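Local coordinates for conserved uncharacterized protein (predicted phosphoesterase COG0622) (Streptococcus pneumoniae, PDB 3CK2) that is an uncharacterised member of the calcineurin-like phosphoesterase superfamily that binds two manganese ions and probably hydrolyses phosphate esters, at residues 106-112 with 124-130; 24-29 with 160-164; 51-57 with 67-73. All coordinates share one frame; numbering follows the deposited sequence.

Contact 1. Residues 106-112 with 124-130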
# COMPACT_ATOMS: atom_id res chain seq x y z
N ALA A 106 -13.71 -5.70 -2.77
CA ALA A 106 -12.43 -5.79 -2.05
C ALA A 106 -12.64 -5.59 -0.53
O ALA A 106 -13.53 -4.85 -0.13
CB ALA A 106 -11.43 -4.76 -2.61
N ALA A 107 -11.84 -6.25 0.30
CA ALA A 107 -11.74 -5.88 1.71
C ALA A 107 -10.91 -4.57 1.85
O ALA A 107 -11.22 -3.68 2.66
CB ALA A 107 -11.11 -7.03 2.55
N ILE A 108 -9.86 -4.49 1.03
CA ILE A 108 -8.86 -3.45 1.11
C ILE A 108 -8.47 -3.01 -0.31
O ILE A 108 -8.31 -3.83 -1.20
CB ILE A 108 -7.58 -3.91 1.86
CG1 ILE A 108 -7.93 -4.39 3.29
CG2 ILE A 108 -6.49 -2.75 1.87
CD1 ILE A 108 -6.75 -5.05 4.05
N CYS A 109 -8.35 -1.70 -0.49
CA CYS A 109 -7.93 -1.08 -1.73
C CYS A 109 -6.67 -0.23 -1.47
O CYS A 109 -6.69 0.71 -0.72
CB CYS A 109 -9.07 -0.22 -2.28
SG CYS A 109 -8.66 0.66 -3.82
N LEU A 110 -5.57 -0.64 -2.07
CA LEU A 110 -4.27 -0.05 -1.84
C LEU A 110 -3.93 0.82 -3.03
O LEU A 110 -4.07 0.39 -4.16
CB LEU A 110 -3.21 -1.15 -1.71
CG LEU A 110 -3.34 -2.10 -0.52
CD1 LEU A 110 -2.20 -3.16 -0.57
CD2 LEU A 110 -3.33 -1.31 0.83
N TYR A 111 -3.48 2.04 -2.76
CA TYR A 111 -3.10 2.99 -3.81
C TYR A 111 -1.84 3.83 -3.38
O TYR A 111 -1.40 3.78 -2.22
CB TYR A 111 -4.34 3.85 -4.25
CG TYR A 111 -4.82 4.86 -3.26
CD1 TYR A 111 -4.49 6.19 -3.39
CD2 TYR A 111 -5.63 4.50 -2.19
CE1 TYR A 111 -4.92 7.15 -2.46
CE2 TYR A 111 -6.05 5.46 -1.23
CZ TYR A 111 -5.68 6.78 -1.38
OH TYR A 111 -6.10 7.74 -0.47
N GLY A 112 -1.23 4.52 -4.35
CA GLY A 112 -0.11 5.41 -4.13
C GLY A 112 -0.39 6.76 -4.80
O GLY A 112 -1.45 7.35 -4.61
N LYS A 124 -17.79 -0.99 3.08
CA LYS A 124 -17.03 -1.76 4.09
C LYS A 124 -15.56 -1.84 3.68
O LYS A 124 -14.83 -2.72 4.14
CB LYS A 124 -17.61 -3.17 4.28
CG LYS A 124 -19.08 -3.20 4.67
CD LYS A 124 -19.76 -4.42 4.10
CE LYS A 124 -19.95 -4.28 2.58
NZ LYS A 124 -20.49 -5.55 2.02
N ILE A 125 -15.12 -0.92 2.82
CA ILE A 125 -13.81 -1.02 2.20
C ILE A 125 -12.81 -0.04 2.80
O ILE A 125 -13.03 1.18 2.82
CB ILE A 125 -13.88 -0.80 0.65
CG1 ILE A 125 -15.02 -1.64 0.04
CG2 ILE A 125 -12.52 -1.15 0.00
CD1 ILE A 125 -15.31 -1.40 -1.44
N LEU A 126 -11.71 -0.60 3.30
CA LEU A 126 -10.54 0.19 3.70
C LEU A 126 -9.75 0.64 2.47
O LEU A 126 -9.30 -0.21 1.67
CB LEU A 126 -9.62 -0.63 4.60
CG LEU A 126 -8.29 -0.00 5.01
CD1 LEU A 126 -8.50 1.24 5.87
CD2 LEU A 126 -7.41 -1.03 5.69
N PHE A 127 -9.62 1.97 2.32
CA PHE A 127 -8.74 2.60 1.34
C PHE A 127 -7.50 3.15 2.06
O PHE A 127 -7.62 3.89 3.04
CB PHE A 127 -9.44 3.73 0.58
CG PHE A 127 -10.60 3.27 -0.28
CD1 PHE A 127 -10.43 3.09 -1.66
CD2 PHE A 127 -11.84 3.03 0.27
CE1 PHE A 127 -11.50 2.66 -2.44
CE2 PHE A 127 -12.90 2.61 -0.52
CZ PHE A 127 -12.71 2.40 -1.87
N LEU A 128 -6.33 2.80 1.55
CA LEU A 128 -5.07 3.13 2.19
C LEU A 128 -4.04 3.57 1.17
O LEU A 128 -3.76 2.86 0.19
CB LEU A 128 -4.51 1.92 2.97
CG LEU A 128 -3.13 2.03 3.63
CD1 LEU A 128 -3.18 2.97 4.85
CD2 LEU A 128 -2.71 0.66 4.06
N ASN A 129 -3.48 4.76 1.43
CA ASN A 129 -2.24 5.20 0.83
C ASN A 129 -1.23 5.16 1.95
O ASN A 129 -1.43 5.80 3.01
CB ASN A 129 -2.39 6.62 0.25
CG ASN A 129 -1.19 7.05 -0.59
OD1 ASN A 129 -0.04 6.79 -0.23
ND2 ASN A 129 -1.45 7.70 -1.72
N PRO A 130 -0.14 4.40 1.76
CA PRO A 130 0.82 4.32 2.86
C PRO A 130 1.65 5.60 3.08
O PRO A 130 2.44 5.62 3.99
CB PRO A 130 1.73 3.16 2.42
CG PRO A 130 1.73 3.27 0.93
CD PRO A 130 0.31 3.62 0.58
O HOH W 1 -7.26 6.66 1.84
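Four backbone hydrogen bonds join C109 and its neighbours to the strand 125-130. C109 N donates to L126 O at 2.8 Å, and C109 O accepts from L128 N at 3.1 Å. L126 N also donates to A107 O, and Y111 N to L128 O. This is a parallel ladder, with I108 beside L126, C109 beside F127 and L110 beside L128. It forms the centre of the five-stranded sheet, one of the two sheets of this calcineurin-like phosphoesterase domain. Strand 78-83 bonds to the other edge of 108-110. CA-H...O contacts, such as I108 CA to L126 O, fill in between the N-H bonds.

I108, L110, L126 and L128 share one face of the sheet. L110 and L128 lie side by side and point the same way, with their CD2 methyls in contact. L126 and L128 also touch V148 of strand 145-150, so this face meets the other sheet. C109 and F127 project to the opposite face, against helix 95-103. With SG anti to the backbone N (chi1 178°), the C109 sulfur lies obliquely to the F127 ring, 4.6 Å from its centroid.

Beyond the ladder, Y111 crosses N129 at about a right angle, and the ring and amide planes are 81° apart. N129 CB sits over one face of the ring, a CH-pi contact. The N129 amide oxygen OD1 accepts from G131 N, just beyond the strand pair. Water 1 lies in the plane of the Y111 ring, 2.8 Å from Y111 OH, and gives a weak bond to F127 O.

Contact 2. Residues 24-29 with 160-164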
# COMPACT_ATOMS: atom_id res chain seq x y z
N GLU A 24 15.58 -3.04 2.39
CA GLU A 24 15.51 -3.05 3.85
C GLU A 24 14.13 -3.50 4.34
O GLU A 24 14.04 -4.30 5.26
CB GLU A 24 15.82 -1.67 4.40
CG GLU A 24 15.82 -1.70 5.90
CD GLU A 24 16.36 -0.43 6.55
OE1 GLU A 24 16.81 0.50 5.80
OE2 GLU A 24 16.31 -0.41 7.81
N VAL A 25 13.08 -2.98 3.72
CA VAL A 25 11.70 -3.34 4.06
C VAL A 25 11.35 -4.79 3.63
O VAL A 25 10.68 -5.53 4.39
CB VAL A 25 10.68 -2.28 3.47
CG1 VAL A 25 9.24 -2.80 3.44
CG2 VAL A 25 10.81 -0.96 4.23
N ARG A 26 11.80 -5.19 2.43
CA ARG A 26 11.69 -6.58 2.00
C ARG A 26 12.30 -7.51 3.05
O ARG A 26 11.62 -8.41 3.59
CB ARG A 26 12.37 -6.84 0.63
CG ARG A 26 12.16 -8.34 0.20
CD ARG A 26 13.25 -9.02 -0.64
NE ARG A 26 14.61 -8.79 -0.17
CZ ARG A 26 15.69 -8.83 -0.96
NH1 ARG A 26 15.54 -9.12 -2.23
NH2 ARG A 26 16.92 -8.59 -0.49
N ASP A 27 13.59 -7.29 3.30
CA ASP A 27 14.38 -8.09 4.21
C ASP A 27 13.78 -8.17 5.61
O ASP A 27 13.83 -9.20 6.27
CB ASP A 27 15.81 -7.50 4.31
CG ASP A 27 16.69 -7.83 3.10
OD1 ASP A 27 16.22 -8.56 2.20
OD2 ASP A 27 17.85 -7.37 3.07
N ARG A 28 13.25 -7.06 6.09
CA ARG A 28 12.71 -7.02 7.44
C ARG A 28 11.45 -7.88 7.58
O ARG A 28 11.23 -8.54 8.61
CB ARG A 28 12.38 -5.57 7.79
CG ARG A 28 11.99 -5.37 9.23
CD ARG A 28 11.73 -3.92 9.49
NE ARG A 28 11.25 -3.76 10.85
CZ ARG A 28 12.03 -3.74 11.93
NH1 ARG A 28 13.37 -3.84 11.81
NH2 ARG A 28 11.49 -3.61 13.13
N TYR A 29 10.64 -7.88 6.53
CA TYR A 29 9.28 -8.36 6.64
C TYR A 29 8.95 -9.61 5.81
O TYR A 29 8.03 -10.37 6.19
CB TYR A 29 8.33 -7.22 6.26
CG TYR A 29 8.30 -6.07 7.24
CD1 TYR A 29 7.74 -6.21 8.52
CD2 TYR A 29 8.79 -4.81 6.86
CE1 TYR A 29 7.70 -5.10 9.41
CE2 TYR A 29 8.74 -3.71 7.70
CZ TYR A 29 8.20 -3.85 8.98
OH TYR A 29 8.20 -2.75 9.81
N LEU A 160 4.48 3.94 9.72
CA LEU A 160 5.80 3.61 10.25
C LEU A 160 6.84 4.44 9.55
O LEU A 160 6.70 4.78 8.38
CB LEU A 160 6.12 2.12 10.05
CG LEU A 160 5.66 1.06 11.08
CD1 LEU A 160 4.26 1.24 11.54
CD2 LEU A 160 5.83 -0.30 10.44
N THR A 161 7.87 4.80 10.30
CA THR A 161 8.93 5.61 9.76
C THR A 161 9.93 4.68 9.10
O THR A 161 9.80 3.45 9.13
CB THR A 161 9.62 6.46 10.84
OG1 THR A 161 10.38 5.62 11.71
CG2 THR A 161 8.61 7.32 11.64
N ARG A 162 10.94 5.30 8.47
CA ARG A 162 12.04 4.56 7.85
C ARG A 162 12.93 3.84 8.86
O ARG A 162 13.80 3.03 8.45
CB ARG A 162 12.86 5.51 6.96
CG ARG A 162 12.12 5.79 5.65
CD ARG A 162 12.77 6.86 4.78
NE ARG A 162 14.10 6.47 4.33
CZ ARG A 162 14.45 6.24 3.08
NH1 ARG A 162 13.61 6.42 2.10
NH2 ARG A 162 15.70 5.89 2.80
N ASP A 163 12.72 4.12 10.15
CA ASP A 163 13.33 3.35 11.22
C ASP A 163 12.37 2.33 11.82
O ASP A 163 12.71 1.67 12.80
CB ASP A 163 13.89 4.29 12.32
CG ASP A 163 15.10 5.09 11.86
OD1 ASP A 163 15.65 4.82 10.74
OD2 ASP A 163 15.49 5.99 12.60
N HIS A 164 11.18 2.21 11.22
CA HIS A 164 10.23 1.14 11.50
C HIS A 164 9.54 1.34 12.85
O HIS A 164 9.20 0.38 13.55
CB HIS A 164 10.92 -0.23 11.43
CG HIS A 164 11.85 -0.37 10.26
ND1 HIS A 164 11.41 -0.36 8.96
CD2 HIS A 164 13.21 -0.49 10.21
CE1 HIS A 164 12.45 -0.48 8.15
NE2 HIS A 164 13.55 -0.55 8.88
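H164 ends a type I beta turn that begins at T161, and this turn faces the C-terminal end of helix 19-29 across 8.8 Å between V25 CA and R162 CA. H164 N closes the turn on T161 O, and T161 OG1 accepts from D163 N in an ST turn.

H164 carries most of the contact. Its NE2 donates to E24 OE2 at 3.0 Å, along a nearly straight N-H...O line of 168°. The oxygen lies close to the imidazole plane, but the nitrogen meets it from above the carboxylate plane. The flat groups of H164 and R28 are stacked, with planes only 3° apart. R28 runs extended from CG to NE, which carries CD over the centre of the ring, 3.6 Å from its centroid, and sets NE above H164 CG. R162 O lies over the opposite face of the ring. E24 and R28 are one helical turn apart and reach the same imidazole, E24 at its edge and R28 over a face. E24 would favour a proton on NE2, while the stacked R28 would probably work against a full positive charge on the ring.

Y29 OH touches L160 CD2 at 3.5 Å. Y145 OH bonds to both Y29 OH and H164 ND1, which ties strand 145-150 to the helix and the turn. V25 and Y29 rest on I10 of strand 7-12, while L160, at the end of strand 154-160, pairs with Y145 in the same sheet.

Contact 3. Residues 51-57 with 67-73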
# COMPACT_ATOMS: atom_id res chain seq x y z
N TRP A 51 12.20 -7.40 -5.61
CA TRP A 51 10.76 -7.61 -5.64
C TRP A 51 10.33 -9.00 -5.20
O TRP A 51 9.12 -9.28 -5.19
CB TRP A 51 10.19 -7.34 -7.03
CG TRP A 51 10.34 -5.93 -7.49
CD1 TRP A 51 10.91 -5.50 -8.67
CD2 TRP A 51 9.97 -4.74 -6.77
NE1 TRP A 51 10.88 -4.12 -8.74
CE2 TRP A 51 10.29 -3.63 -7.60
CE3 TRP A 51 9.38 -4.50 -5.53
CZ2 TRP A 51 10.04 -2.32 -7.22
CZ3 TRP A 51 9.13 -3.20 -5.16
CH2 TRP A 51 9.47 -2.12 -6.00
N GLU A 52 11.28 -9.86 -4.88
CA GLU A 52 10.95 -11.21 -4.41
C GLU A 52 10.28 -11.09 -3.05
O GLU A 52 10.84 -10.51 -2.13
CB GLU A 52 12.20 -12.10 -4.25
CG GLU A 52 12.99 -12.38 -5.52
CD GLU A 52 14.43 -12.80 -5.22
OE1 GLU A 52 15.00 -12.34 -4.21
OE2 GLU A 52 14.99 -13.57 -6.01
N GLY A 53 9.06 -11.64 -2.96
CA GLY A 53 8.21 -11.55 -1.78
C GLY A 53 7.24 -10.36 -1.75
O GLY A 53 6.38 -10.29 -0.85
N ILE A 54 7.36 -9.45 -2.73
CA ILE A 54 6.60 -8.19 -2.73
C ILE A 54 5.59 -8.14 -3.88
O ILE A 54 5.93 -8.52 -4.99
CB ILE A 54 7.54 -6.94 -2.84
CG1 ILE A 54 8.54 -6.91 -1.67
CG2 ILE A 54 6.71 -5.65 -2.90
CD1 ILE A 54 9.54 -5.78 -1.79
N ARG A 55 4.37 -7.65 -3.60
CA ARG A 55 3.39 -7.41 -4.66
C ARG A 55 3.47 -5.97 -5.12
O ARG A 55 3.17 -5.07 -4.35
CB ARG A 55 1.96 -7.70 -4.18
CG ARG A 55 1.75 -9.10 -3.65
CD ARG A 55 1.66 -10.08 -4.79
NE ARG A 55 0.31 -10.21 -5.32
CZ ARG A 55 -0.00 -10.89 -6.42
NH1 ARG A 55 0.93 -11.49 -7.15
NH2 ARG A 55 -1.27 -10.97 -6.80
N VAL A 56 3.85 -5.75 -6.38
CA VAL A 56 4.15 -4.38 -6.89
C VAL A 56 3.37 -4.04 -8.16
O VAL A 56 3.18 -4.86 -9.05
CB VAL A 56 5.72 -4.16 -7.08
CG1 VAL A 56 6.33 -5.22 -8.01
CG2 VAL A 56 6.08 -2.72 -7.52
N VAL A 57 2.88 -2.81 -8.21
CA VAL A 57 2.10 -2.31 -9.38
C VAL A 57 2.85 -1.13 -10.05
O VAL A 57 3.82 -0.59 -9.51
CB VAL A 57 0.63 -1.94 -9.01
CG1 VAL A 57 -0.14 -3.22 -8.72
CG2 VAL A 57 0.61 -0.94 -7.83
N TYR A 67 5.43 -4.14 -15.15
CA TYR A 67 4.65 -3.98 -13.95
C TYR A 67 3.18 -4.02 -14.34
O TYR A 67 2.79 -3.40 -15.34
CB TYR A 67 4.94 -2.65 -13.23
CG TYR A 67 6.28 -2.55 -12.55
CD1 TYR A 67 6.59 -3.33 -11.44
CD2 TYR A 67 7.22 -1.59 -12.97
CE1 TYR A 67 7.83 -3.20 -10.79
CE2 TYR A 67 8.45 -1.44 -12.33
CZ TYR A 67 8.75 -2.25 -11.23
OH TYR A 67 9.96 -2.08 -10.61
N PRO A 68 2.34 -4.72 -13.53
CA PRO A 68 0.91 -4.64 -13.81
C PRO A 68 0.31 -3.30 -13.33
O PRO A 68 0.75 -2.73 -12.33
CB PRO A 68 0.33 -5.82 -13.00
CG PRO A 68 1.22 -5.88 -11.81
CD PRO A 68 2.62 -5.55 -12.35
N GLU A 69 -0.69 -2.83 -14.06
CA GLU A 69 -1.48 -1.67 -13.64
C GLU A 69 -2.31 -1.90 -12.37
O GLU A 69 -2.43 -1.01 -11.54
CB GLU A 69 -2.41 -1.25 -14.74
CG GLU A 69 -1.66 -0.55 -15.86
CD GLU A 69 -2.55 -0.21 -17.05
OE1 GLU A 69 -3.80 -0.40 -17.01
OE2 GLU A 69 -1.97 0.28 -18.02
N ARG A 70 -2.89 -3.08 -12.27
CA ARG A 70 -3.70 -3.49 -11.13
C ARG A 70 -3.25 -4.85 -10.71
O ARG A 70 -2.80 -5.66 -11.52
CB ARG A 70 -5.18 -3.59 -11.50
CG ARG A 70 -5.77 -2.41 -12.24
CD ARG A 70 -7.19 -2.71 -12.72
NE ARG A 70 -7.74 -1.58 -13.46
CZ ARG A 70 -9.02 -1.44 -13.86
NH1 ARG A 70 -9.95 -2.36 -13.58
NH2 ARG A 70 -9.38 -0.36 -14.54
N LEU A 71 -3.41 -5.14 -9.43
CA LEU A 71 -3.10 -6.47 -8.90
C LEU A 71 -4.14 -6.81 -7.84
O LEU A 71 -4.45 -5.97 -6.97
CB LEU A 71 -1.68 -6.48 -8.32
CG LEU A 71 -0.81 -7.72 -8.30
CD1 LEU A 71 -0.77 -8.45 -9.64
CD2 LEU A 71 0.63 -7.29 -7.80
N VAL A 72 -4.69 -8.02 -7.96
CA VAL A 72 -5.59 -8.60 -6.97
C VAL A 72 -4.83 -9.67 -6.19
O VAL A 72 -4.26 -10.58 -6.76
CB VAL A 72 -6.87 -9.22 -7.66
CG1 VAL A 72 -7.78 -9.88 -6.62
CG2 VAL A 72 -7.63 -8.15 -8.44
N THR A 73 -4.84 -9.54 -4.88
CA THR A 73 -4.18 -10.46 -4.00
C THR A 73 -5.22 -10.97 -3.00
O THR A 73 -5.77 -10.24 -2.24
CB THR A 73 -3.02 -9.81 -3.28
OG1 THR A 73 -2.09 -9.32 -4.23
CG2 THR A 73 -2.32 -10.78 -2.47
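R55 reaches from strand 54-56 to T73 on strand 70-75. Its CB meets L71 CD2 at 3.9 Å. CG and CD each lie 3.9 Å from T73 OG1, and the bends at chi2 (-77°) and chi3 (-87°) swing NE and the guanidinium onto it. At the tip, NE donates to T73 OG1 at 2.8 Å and NH2 reaches the same oxygen at 3.2 Å. This is a side-on grip in which two nitrogens hold one hydroxyl oxygen, almost exactly in the guanidinium plane. NH2 has a further, weak bond to V72 O. L71 CG lies over one face of the guanidinium, displaced toward its rim.

Strand 54-56 is an outermost strand of the six-stranded sheet, and strand 70-75 is an outermost strand of the five-stranded sheet. R55 therefore bridges the margins of the two sheets that form the calcineurin-like phosphoesterase fold. Q82 of strand 78-83 adds a second link by donating from NE2 to R55 O.

V57 CG1 packs on L71 CB at 3.6 Å. P68 CD lies against V56 O. The two methyls of V56 both touch Y67 CE1, so the branch end of the valine abuts the tyrosine ring. That ring turns its edge to the face of the W51 five-membered ring in an offset edge-to-face pair, with planes at 86°. W51 NE1 is 2.9 Å from Y67 OH, but the bond is bent and weak. The stronger partners are backbone oxygens of one loop: W51 NE1 donates to R45 O, and Y67 OH bonds to L44 O.

How the contacts relate
Contacts 1 and 3 both reach the five-stranded sheet. Contact 1 lies at its middle and contact 3 at its edge strand 70-75, with centres 15 Å apart. Contact 2 lies on the far side of the chain's centre from contact 1, about 20 Å between centres. Contacts 2 and 3 touch directly: R26 CD is 3.2 Å from E52 O. D41 is shared by the two manganese sites, completed by D14, H16 and H115 in one and N60, H84 and H113 in the other. G112 of contact 1 lies about 7 Å from a manganese ion, and the side chain of V57 of contact 3 about 10 Å. The side chain of L160 is about 7 Å from the bound tartaric acid.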